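Local coordinates for protein CytC3 (Streptomyces, PDB 3GJA) that acts as a nonheme iron halogenase, probably chlorinating an unactivated carbon of a carrier-bound amino acid with the help of oxygen, chloride and 2-oxoglutarate, at residues Arg39-Ile44 with Ser103-Lys108; Ala120-His125 with Phe234-Met239; Gly161-Met166 with Asp251-Phe256. One frame throughout, in Å; residues are numbered along the deposited sequence.

Contact 1: residues Arg39-Ile44 with Ser103-Lys108; sequences RRWNII and SEFFPK
Trp41 and Ile44, one helical turn apart, meet the ring of Phe105 on the neighbouring strand, and the three side chains account for the whole contact between residues 39-44 and 103-108. CZ3 on the six-membered half of the Trp41 indole lies 3.8 Å from CE2 of Phe105, and the two ring planes are inclined by about 32°, so the rings meet at a slant and the pair is neither a stacked nor a T-shaped one. With its CG anti to the backbone N (chi1 173°), Trp41 swings its indole out from the helix flank until the benzo end reaches the strand.

The aliphatic part comes from Ile44. Its CG2 methyl sits 4.2 Å from CZ of Phe105, the far end of that ring, while the same CG2 lies 3.8 Å from CZ3 of Trp41. The three groups therefore form a small apolar triangle, which bridges backbones whose nearest CA atoms, those of Ile44 and Phe105, are 11.5 Å apart. Leu48, later in the same helix, touches both aromatic side chains, Leu77 of helix 75-82 packs on Ile44 and Phe105, and the ring of Phe256 meets that of Phe105.

Polar interactions fix the framework around this apolar patch. At the opposite end of the indole from CZ3, NE1 of Trp41 is hydrogen-bonded to Tyr252 OH, which restrains the ring at its five-membered half. The helix is held by the bond from Ile44 N to Arg40 O, at 2.8 Å, and strand 98-108 pairs with strand 253-262. An amphipathic helix 34-49 laid against the antiparallel beta-sheet of the barrel in this way is in keeping with the cupin-type jelly roll of the PhyH family.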
loop_
_atom_site.group_PDB
_atom_site.type_symbol
_atom_site.label_atom_id
_atom_site.label_comp_id
_atom_site.label_asym_id
_atom_site.label_seq_id
_atom_site.Cartn_x
_atom_site.Cartn_y
_atom_site.Cartn_z
ATOM N N ARG A 39 12.681 11.882 -10.089
ATOM C CA ARG A 39 13.907 12.222 -9.382
ATOM C C ARG A 39 14.075 11.308 -8.163
ATOM O O ARG A 39 15.158 10.780 -7.920
ATOM C CB ARG A 39 13.854 13.680 -8.920
ATOM C CG ARG A 39 15.211 14.357 -8.855
ATOM C CD ARG A 39 15.218 15.574 -7.924
ATOM N NE ARG A 39 15.457 15.179 -6.536
ATOM C CZ ARG A 39 14.518 15.123 -5.601
ATOM N NH1 ARG A 39 13.272 15.447 -5.899
ATOM N NH2 ARG A 39 14.821 14.722 -4.378
ATOM N N ARG A 40 12.996 11.134 -7.400
ATOM C CA ARG A 40 13.010 10.289 -6.198
ATOM C C ARG A 40 13.243 8.820 -6.535
ATOM O O ARG A 40 14.071 8.150 -5.919
ATOM C CB ARG A 40 11.681 10.424 -5.445
ATOM C CG ARG A 40 11.523 11.737 -4.718
ATOM C CD ARG A 40 10.093 12.002 -4.289
ATOM N NE ARG A 40 10.037 13.214 -3.476
ATOM C CZ ARG A 40 10.124 13.229 -2.149
ATOM N NH1 ARG A 40 10.256 12.092 -1.476
ATOM N NH2 ARG A 40 10.112 14.387 -1.498
ATOM N N TRP A 41 12.499 8.323 -7.515
ATOM C CA TRP A 41 12.622 6.936 -7.933
ATOM C C TRP A 41 14.031 6.649 -8.430
ATOM O O TRP A 41 14.534 5.536 -8.263
ATOM C CB TRP A 41 11.603 6.628 -9.031
ATOM C CG TRP A 41 11.741 5.272 -9.650
ATOM C CD1 TRP A 41 11.713 4.983 -10.984
ATOM C CD2 TRP A 41 11.917 4.019 -8.972
ATOM N NE1 TRP A 41 11.863 3.631 -11.183
ATOM C CE2 TRP A 41 11.992 3.014 -9.967
ATOM C CE3 TRP A 41 12.019 3.646 -7.623
ATOM C CZ2 TRP A 41 12.167 1.657 -9.657
ATOM C CZ3 TRP A 41 12.192 2.290 -7.313
ATOM C CH2 TRP A 41 12.265 1.315 -8.330
ATOM N N ASN A 42 14.666 7.647 -9.045
ATOM C CA ASN A 42 16.022 7.453 -9.549
ATOM C C ASN A 42 16.938 7.138 -8.372
ATOM O O ASN A 42 17.848 6.318 -8.475
ATOM C CB ASN A 42 16.529 8.702 -10.293
ATOM C CG ASN A 42 15.859 8.899 -11.648
ATOM O OD1 ASN A 42 15.413 7.941 -12.284
ATOM N ND2 ASN A 42 15.806 10.146 -12.107
ATOM N N ILE A 43 16.690 7.788 -7.247
ATOM C CA ILE A 43 17.504 7.549 -6.064
ATOM C C ILE A 43 17.098 6.232 -5.407
ATOM O O ILE A 43 17.934 5.346 -5.209
ATOM C CB ILE A 43 17.365 8.725 -5.059
ATOM C CG1 ILE A 43 17.901 10.009 -5.707
ATOM C CG2 ILE A 43 18.134 8.420 -3.779
ATOM C CD1 ILE A 43 17.607 11.278 -4.948
ATOM N N ILE A 44 15.809 6.109 -5.104
ATOM C CA ILE A 44 15.246 4.921 -4.457
ATOM C C ILE A 44 15.666 3.604 -5.106
ATOM O O ILE A 44 16.006 2.639 -4.417
ATOM C CB ILE A 44 13.694 4.975 -4.463
ATOM C CG1 ILE A 44 13.214 6.192 -3.674
ATOM C CG2 ILE A 44 13.111 3.675 -3.895
ATOM C CD1 ILE A 44 11.711 6.438 -3.778
ATOM N N SER A 103 4.243 -1.749 2.953
ATOM C CA SER A 103 4.534 -1.148 1.667
ATOM C C SER A 103 5.272 -2.228 0.873
ATOM O O SER A 103 5.926 -3.107 1.451
ATOM C CB SER A 103 5.397 0.107 1.814
ATOM O OG SER A 103 6.760 -0.211 1.967
ATOM N N GLU A 104 5.143 -2.176 -0.450
ATOM C CA GLU A 104 5.782 -3.156 -1.318
ATOM C C GLU A 104 5.811 -2.622 -2.737
ATOM O O GLU A 104 5.103 -1.669 -3.062
ATOM C CB GLU A 104 4.997 -4.460 -1.294
ATOM C CG GLU A 104 3.563 -4.290 -1.763
ATOM C CD GLU A 104 2.687 -5.467 -1.381
ATOM O OE1 GLU A 104 2.816 -6.544 -2.011
ATOM O OE2 GLU A 104 1.880 -5.313 -0.439
ATOM N N PHE A 105 6.628 -3.242 -3.581
ATOM C CA PHE A 105 6.738 -2.821 -4.964
ATOM C C PHE A 105 6.010 -3.768 -5.900
ATOM O O PHE A 105 5.895 -4.964 -5.639
ATOM C CB PHE A 105 8.208 -2.706 -5.378
ATOM C CG PHE A 105 8.933 -1.569 -4.710
ATOM C CD1 PHE A 105 9.334 -1.666 -3.379
ATOM C CD2 PHE A 105 9.191 -0.387 -5.407
ATOM C CE1 PHE A 105 9.984 -0.601 -2.743
ATOM C CE2 PHE A 105 9.840 0.687 -4.786
ATOM C CZ PHE A 105 10.238 0.578 -3.445
ATOM N N PHE A 106 5.507 -3.209 -6.992
ATOM C CA PHE A 106 4.796 -3.983 -7.989
ATOM C C PHE A 106 5.387 -3.704 -9.359
ATOM O O PHE A 106 4.953 -2.800 -10.069
ATOM C CB PHE A 106 3.319 -3.624 -7.967
ATOM C CG PHE A 106 2.581 -4.188 -6.793
ATOM C CD1 PHE A 106 2.300 -5.546 -6.725
ATOM C CD2 PHE A 106 2.149 -3.362 -5.765
ATOM C CE1 PHE A 106 1.591 -6.077 -5.648
ATOM C CE2 PHE A 106 1.441 -3.878 -4.685
ATOM C CZ PHE A 106 1.160 -5.238 -4.628
ATOM N N PRO A 107 6.421 -4.462 -9.731
ATOM C CA PRO A 107 7.044 -4.258 -11.040
ATOM C C PRO A 107 6.271 -5.023 -12.104
ATOM O O PRO A 107 5.537 -5.958 -11.795
ATOM C CB PRO A 107 8.454 -4.830 -10.854
ATOM C CG PRO A 107 8.654 -4.829 -9.341
ATOM C CD PRO A 107 7.299 -5.248 -8.852
ATOM N N LYS A 108 6.415 -4.612 -13.353
ATOM C CA LYS A 108 5.766 -5.309 -14.451
ATOM C C LYS A 108 6.688 -5.145 -15.644
ATOM O O LYS A 108 7.083 -4.032 -15.985
ATOM C CB LYS A 108 4.380 -4.726 -14.748
ATOM C CG LYS A 108 3.531 -5.668 -15.580
ATOM C CD LYS A 108 2.067 -5.517 -15.249
ATOM C CE LYS A 108 1.243 -6.628 -15.865
ATOM N NZ LYS A 108 -0.186 -6.485 -15.465
#

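Contact 2: residues Ala120-His125 with Phe234-Met239; sequences AATFAH and FWSNTM. With ACT (acetate ion), chain C.
Ala120, the alanine of a His-X-Ala sequence in the place where related iron hydroxylases carry a metal-binding aspartate or glutamate, packs on the turn that follows strand 230-235. Its CB lies 3.6 Å from Ser236 O, and its carbonyl O receives a CA-H...O contact from Asn237 CA at 3.4 Å. An ordered water completes the link: it accepts a bond from Ala120 N at 2.8 Å and donates to the carbonyl oxygens of Ser236 and Thr238. The turn, type I from Trp235 to Thr238, is closed by Thr238 N on Trp235 O. It leads directly to His240, probably the second histidine of the iron site, whose ND1 is hydrogen-bonded to Thr238 O, so that the water lies one step from that ring.

Further along, Thr122 turns its CG2 methyl, anti to its carbonyl carbon, onto Ser236 OG at 3.8 Å. The hydroxyls of the two residues are bonded elsewhere, Thr122 OG1 to Ile144 O and Ser236 OG to Thr146 N. His125 N donates a fairly straight bond (158°) to OXT of an acetate, probably from the crystallisation liquor, which Lys62, Arg102 and Gln131 also hold.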
loop_
_atom_site.group_PDB
_atom_site.type_symbol
_atom_site.label_atom_id
_atom_site.label_comp_id
_atom_site.label_asym_id
_atom_site.label_seq_id
_atom_site.Cartn_x
_atom_site.Cartn_y
_atom_site.Cartn_z
ATOM N N ALA A 120 -8.410 -9.427 -4.185
ATOM C CA ALA A 120 -7.266 -9.873 -3.402
ATOM C C ALA A 120 -7.634 -9.901 -1.916
ATOM O O ALA A 120 -8.524 -9.176 -1.479
ATOM C CB ALA A 120 -6.082 -8.944 -3.645
ATOM N N ALA A 121 -6.949 -10.743 -1.149
ATOM C CA ALA A 121 -7.200 -10.872 0.284
ATOM C C ALA A 121 -5.951 -10.461 1.065
ATOM O O ALA A 121 -4.875 -10.318 0.486
ATOM C CB ALA A 121 -7.573 -12.311 0.612
ATOM N N THR A 122 -6.085 -10.269 2.373
ATOM C CA THR A 122 -4.938 -9.870 3.179
ATOM C C THR A 122 -4.335 -11.005 4.003
ATOM O O THR A 122 -3.602 -10.764 4.968
ATOM C CB THR A 122 -5.291 -8.710 4.120
ATOM O OG1 THR A 122 -6.499 -9.011 4.826
ATOM C CG2 THR A 122 -5.463 -7.422 3.330
ATOM N N PHE A 123 -4.645 -12.241 3.622
ATOM C CA PHE A 123 -4.106 -13.399 4.320
ATOM C C PHE A 123 -2.667 -13.600 3.864
ATOM O O PHE A 123 -2.304 -13.228 2.747
ATOM C CB PHE A 123 -4.907 -14.658 3.983
ATOM C CG PHE A 123 -6.336 -14.613 4.442
ATOM C CD1 PHE A 123 -6.648 -14.656 5.798
ATOM C CD2 PHE A 123 -7.375 -14.522 3.518
ATOM C CE1 PHE A 123 -7.977 -14.608 6.228
ATOM C CE2 PHE A 123 -8.701 -14.472 3.935
ATOM C CZ PHE A 123 -9.004 -14.513 5.294
ATOM N N ALA A 124 -1.855 -14.189 4.735
ATOM C CA ALA A 124 -0.463 -14.475 4.420
ATOM C C ALA A 124 -0.463 -15.729 3.545
ATOM O O ALA A 124 -1.088 -16.737 3.887
ATOM C CB ALA A 124 0.321 -14.730 5.701
ATOM N N HIS A 125 0.239 -15.674 2.421
ATOM C CA HIS A 125 0.274 -16.817 1.520
ATOM C C HIS A 125 0.826 -18.098 2.151
ATOM O O HIS A 125 0.210 -19.159 2.058
ATOM C CB HIS A 125 1.079 -16.474 0.264
ATOM C CG HIS A 125 0.922 -17.473 -0.842
ATOM N ND1 HIS A 125 1.435 -17.274 -2.105
ATOM C CD2 HIS A 125 0.299 -18.677 -0.876
ATOM C CE1 HIS A 125 1.134 -18.308 -2.870
ATOM N NE2 HIS A 125 0.445 -19.174 -2.148
ATOM N N PHE A 234 -7.416 2.522 -3.288
ATOM C CA PHE A 234 -8.477 1.525 -3.303
ATOM C C PHE A 234 -8.401 0.560 -2.138
ATOM O O PHE A 234 -7.336 0.356 -1.545
ATOM C CB PHE A 234 -8.400 0.708 -4.597
ATOM C CG PHE A 234 -7.067 0.019 -4.811
ATOM C CD1 PHE A 234 -6.019 0.675 -5.457
ATOM C CD2 PHE A 234 -6.864 -1.291 -4.378
ATOM C CE1 PHE A 234 -4.789 0.035 -5.677
ATOM C CE2 PHE A 234 -5.636 -1.944 -4.590
ATOM C CZ PHE A 234 -4.598 -1.277 -5.242
ATOM N N TRP A 235 -9.540 -0.037 -1.810
ATOM C CA TRP A 235 -9.581 -1.043 -0.765
ATOM C C TRP A 235 -8.817 -2.214 -1.372
ATOM O O TRP A 235 -9.004 -2.535 -2.547
ATOM C CB TRP A 235 -11.018 -1.476 -0.484
ATOM C CG TRP A 235 -11.760 -0.592 0.459
ATOM C CD1 TRP A 235 -12.841 0.191 0.171
ATOM C CD2 TRP A 235 -11.517 -0.445 1.864
ATOM N NE1 TRP A 235 -13.290 0.810 1.309
ATOM C CE2 TRP A 235 -12.496 0.439 2.365
ATOM C CE3 TRP A 235 -10.565 -0.975 2.747
ATOM C CZ2 TRP A 235 -12.555 0.807 3.714
ATOM C CZ3 TRP A 235 -10.624 -0.609 4.092
ATOM C CH2 TRP A 235 -11.614 0.274 4.561
ATOM N N SER A 236 -7.957 -2.841 -0.582
ATOM C CA SER A 236 -7.164 -3.967 -1.058
ATOM C C SER A 236 -8.006 -5.071 -1.709
ATOM O O SER A 236 -7.523 -5.795 -2.582
ATOM C CB SER A 236 -6.374 -4.561 0.108
ATOM O OG SER A 236 -7.246 -4.869 1.187
ATOM N N ASN A 237 -9.261 -5.195 -1.288
ATOM C CA ASN A 237 -10.149 -6.233 -1.812
ATOM C C ASN A 237 -11.109 -5.776 -2.912
ATOM O O ASN A 237 -12.043 -6.495 -3.260
ATOM C CB ASN A 237 -10.949 -6.849 -0.663
ATOM C CG ASN A 237 -11.868 -5.852 0.011
ATOM O OD1 ASN A 237 -11.481 -4.711 0.269
ATOM N ND2 ASN A 237 -13.091 -6.280 0.314
ATOM N N THR A 238 -10.880 -4.589 -3.464
ATOM C CA THR A 238 -11.752 -4.090 -4.519
ATOM C C THR A 238 -11.590 -4.910 -5.794
ATOM O O THR A 238 -10.486 -5.307 -6.159
ATOM C CB THR A 238 -11.454 -2.611 -4.834
ATOM O OG1 THR A 238 -11.731 -1.821 -3.673
ATOM C CG2 THR A 238 -12.310 -2.123 -5.994
ATOM N N MET A 239 -12.704 -5.161 -6.463
ATOM C CA MET A 239 -12.702 -5.922 -7.704
ATOM C C MET A 239 -11.754 -5.269 -8.697
ATOM O O MET A 239 -11.884 -4.088 -8.996
ATOM C CB MET A 239 -14.112 -5.944 -8.299
ATOM C CG MET A 239 -14.258 -6.810 -9.541
ATOM S SD MET A 239 -14.006 -8.542 -9.154
ATOM C CE MET A 239 -15.531 -8.919 -8.331
HETATM C C ACT C . 1.532 -12.030 2.241
HETATM O O ACT C . 0.980 -10.808 2.099
HETATM O OXT ACT C . 1.056 -12.983 1.660
HETATM C CH3 ACT C . 2.740 -12.214 3.123
HETATM O O HOH W 1 -8.635 -6.684 -4.905
#

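Contact 3: residues Gly161-Met166 with Asp251-Phe256; sequences GCLQLM and DYRMGF
Gly161 and Arg253 bring the two segments closest, with their CA atoms 7.8 Å apart; Gly161 has a positive phi, and a CB there would press on the preceding carbonyl oxygen. The long side chain of Arg253 makes the connection. NH2 donates to Gly161 O at 3.0 Å, with an angle of 146° at the hydrogen. The bond is bent, and the nitrogen stands 35° above the carbonyl plane of Gly161, while the oxygen approaches close to the guanidinium edge. Arg253 reaches it by a folded path: CG leaves anti to the backbone N (chi1 169°) and the chain then bends at both of its next two torsions, curling the guanidinium round to the oxygen.

Residues 163-165 pair with strand 240-242, whereas strand 253-262 belongs to the larger antiparallel sheet, so the arginine spans from one sheet of the jelly-roll barrel to the loop that enters the other. Its second terminal nitrogen, NH1, is hydrogen-bonded to Phe106 O in the adjoining strand 98-108, and Gly161 O takes a further bond from Lys108 NZ, so two cationic side chains converge on it.

A methyl group lies beside the charge: CD2 of Leu163 comes obliquely to within 4.3 Å of Arg253 NH2, and Trp150 of strand 147-152 touches both side chains. Cutting Arg253 back to an alanine is likely to leave the Phe106 carbonyl without this donor and the Gly161 carbonyl with Lys108 alone of the two, and to open a gap beside Leu163. In related iron and 2-oxoglutarate enzymes an arginine of this strand commonly receives a cosubstrate carboxylate, and Arg253 may be its counterpart. An acetate, not the one on His125 and probably from the crystallisation liquor, lies about 4 Å from the Leu163 side chain by nearest atoms.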
loop_
_atom_site.group_PDB
_atom_site.type_symbol
_atom_site.label_atom_id
_atom_site.label_comp_id
_atom_site.label_asym_id
_atom_site.label_seq_id
_atom_site.Cartn_x
_atom_site.Cartn_y
_atom_site.Cartn_z
ATOM N N GLY A 161 0.725 -2.671 -18.977
ATOM C CA GLY A 161 0.007 -3.632 -18.161
ATOM C C GLY A 161 -0.604 -2.981 -16.926
ATOM O O GLY A 161 -0.558 -3.550 -15.828
ATOM N N CYS A 162 -1.186 -1.796 -17.103
ATOM C CA CYS A 162 -1.801 -1.062 -15.995
ATOM C C CYS A 162 -2.977 -1.791 -15.360
ATOM O O CYS A 162 -3.583 -2.679 -15.959
ATOM C CB CYS A 162 -2.286 0.312 -16.458
ATOM S SG CYS A 162 -3.710 0.239 -17.588
ATOM N N LEU A 163 -3.304 -1.385 -14.139
ATOM C CA LEU A 163 -4.404 -1.972 -13.395
ATOM C C LEU A 163 -5.735 -1.631 -14.062
ATOM O O LEU A 163 -5.833 -0.687 -14.851
ATOM C CB LEU A 163 -4.401 -1.443 -11.953
ATOM C CG LEU A 163 -3.102 -1.615 -11.148
ATOM C CD1 LEU A 163 -3.170 -0.796 -9.863
ATOM C CD2 LEU A 163 -2.872 -3.092 -10.842
ATOM N N GLN A 164 -6.758 -2.412 -13.732
ATOM C CA GLN A 164 -8.101 -2.211 -14.261
ATOM C C GLN A 164 -9.092 -2.279 -13.102
ATOM O O GLN A 164 -9.057 -3.213 -12.299
ATOM C CB GLN A 164 -8.431 -3.297 -15.276
ATOM C CG GLN A 164 -7.598 -3.249 -16.529
ATOM C CD GLN A 164 -7.764 -4.497 -17.361
ATOM O OE1 GLN A 164 -7.176 -5.534 -17.064
ATOM N NE2 GLN A 164 -8.585 -4.410 -18.403
ATOM N N LEU A 165 -9.954 -1.274 -13.010
ATOM C CA LEU A 165 -10.970 -1.207 -11.961
ATOM C C LEU A 165 -12.333 -1.010 -12.620
ATOM O O LEU A 165 -12.412 -0.539 -13.748
ATOM C CB LEU A 165 -10.709 -0.020 -11.024
ATOM C CG LEU A 165 -9.528 0.024 -10.054
ATOM C CD1 LEU A 165 -9.511 -1.249 -9.245
ATOM C CD2 LEU A 165 -8.227 0.196 -10.797
ATOM N N MET A 166 -13.408 -1.384 -11.938
ATOM C CA MET A 166 -14.731 -1.172 -12.514
ATOM C C MET A 166 -15.608 -0.413 -11.527
ATOM O O MET A 166 -15.563 -0.660 -10.322
ATOM C CB MET A 166 -15.401 -2.500 -12.915
ATOM C CG MET A 166 -15.627 -3.509 -11.797
ATOM S SD MET A 166 -16.761 -4.851 -12.323
ATOM C CE MET A 166 -15.868 -5.560 -13.712
ATOM N N ASP A 251 10.793 -0.840 -21.265
ATOM C CA ASP A 251 9.707 -0.081 -20.658
ATOM C C ASP A 251 9.081 -0.832 -19.491
ATOM O O ASP A 251 8.052 -1.475 -19.635
ATOM C CB ASP A 251 8.644 0.247 -21.722
ATOM C CG ASP A 251 7.391 0.889 -21.134
ATOM O OD1 ASP A 251 7.495 1.551 -20.080
ATOM O OD2 ASP A 251 6.302 0.744 -21.738
ATOM N N TYR A 252 9.708 -0.756 -18.328
ATOM C CA TYR A 252 9.166 -1.443 -17.164
ATOM C C TYR A 252 8.259 -0.503 -16.393
ATOM O O TYR A 252 8.456 0.710 -16.386
ATOM C CB TYR A 252 10.280 -1.920 -16.236
ATOM C CG TYR A 252 10.956 -0.800 -15.487
ATOM C CD1 TYR A 252 12.014 -0.094 -16.056
ATOM C CD2 TYR A 252 10.516 -0.424 -14.217
ATOM C CE1 TYR A 252 12.622 0.963 -15.379
ATOM C CE2 TYR A 252 11.114 0.632 -13.529
ATOM C CZ TYR A 252 12.166 1.321 -14.115
ATOM O OH TYR A 252 12.758 2.359 -13.442
ATOM N N ARG A 253 7.252 -1.071 -15.751
ATOM C CA ARG A 253 6.335 -0.284 -14.963
ATOM C C ARG A 253 6.618 -0.585 -13.499
ATOM O O ARG A 253 6.750 -1.749 -13.111
ATOM C CB ARG A 253 4.896 -0.638 -15.320
ATOM C CG ARG A 253 3.881 -0.060 -14.371
ATOM C CD ARG A 253 3.567 -1.053 -13.270
ATOM N NE ARG A 253 2.343 -1.796 -13.548
ATOM C CZ ARG A 253 1.893 -2.799 -12.799
ATOM N NH1 ARG A 253 2.572 -3.194 -11.726
ATOM N NH2 ARG A 253 0.742 -3.383 -13.100
ATOM N N MET A 254 6.736 0.460 -12.689
ATOM C CA MET A 254 6.999 0.270 -11.273
ATOM C C MET A 254 5.983 0.990 -10.409
ATOM O O MET A 254 5.836 2.210 -10.479
ATOM C CB MET A 254 8.402 0.759 -10.910
ATOM C CG MET A 254 8.809 0.449 -9.467
ATOM S SD MET A 254 8.810 -1.333 -9.108
ATOM C CE MET A 254 10.267 -1.836 -10.008
ATOM N N GLY A 255 5.275 0.217 -9.598
ATOM C CA GLY A 255 4.297 0.793 -8.700
ATOM C C GLY A 255 4.755 0.579 -7.267
ATOM O O GLY A 255 5.329 -0.459 -6.938
ATOM N N PHE A 256 4.531 1.572 -6.416
ATOM C CA PHE A 256 4.908 1.460 -5.015
ATOM C C PHE A 256 3.618 1.566 -4.215
ATOM O O PHE A 256 2.945 2.591 -4.253
ATOM C CB PHE A 256 5.870 2.582 -4.611
ATOM C CG PHE A 256 6.190 2.595 -3.138
ATOM C CD1 PHE A 256 6.843 1.514 -2.548
ATOM C CD2 PHE A 256 5.780 3.653 -2.334
ATOM C CE1 PHE A 256 7.081 1.481 -1.168
ATOM C CE2 PHE A 256 6.009 3.637 -0.953
ATOM C CZ PHE A 256 6.663 2.542 -0.369
#

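Overall arrangement
Contact 1 closes along the chain before contacts 2 and 3 open, while the segments of these last two alternate. All three reach the six-stranded antiparallel sheet. Contacts 1 and 3, their centres about 13 Å apart, share its neighbouring strands 98-108 and 253-262 and are tied directly, among others by Phe106 N on Gly255 O. Contact 2 has its centre about 21 Å from that of contact 1, across the middle of the chain, and about 16 Å from that of contact 3, where Met239 packs on Leu165 and Met166. Together they join helix 34-49 to the larger sheet, and the larger sheet to the small sheet of 163-165 with 240-242, with contact 2 beside the probable iron site, at the His-X-Ala sequence.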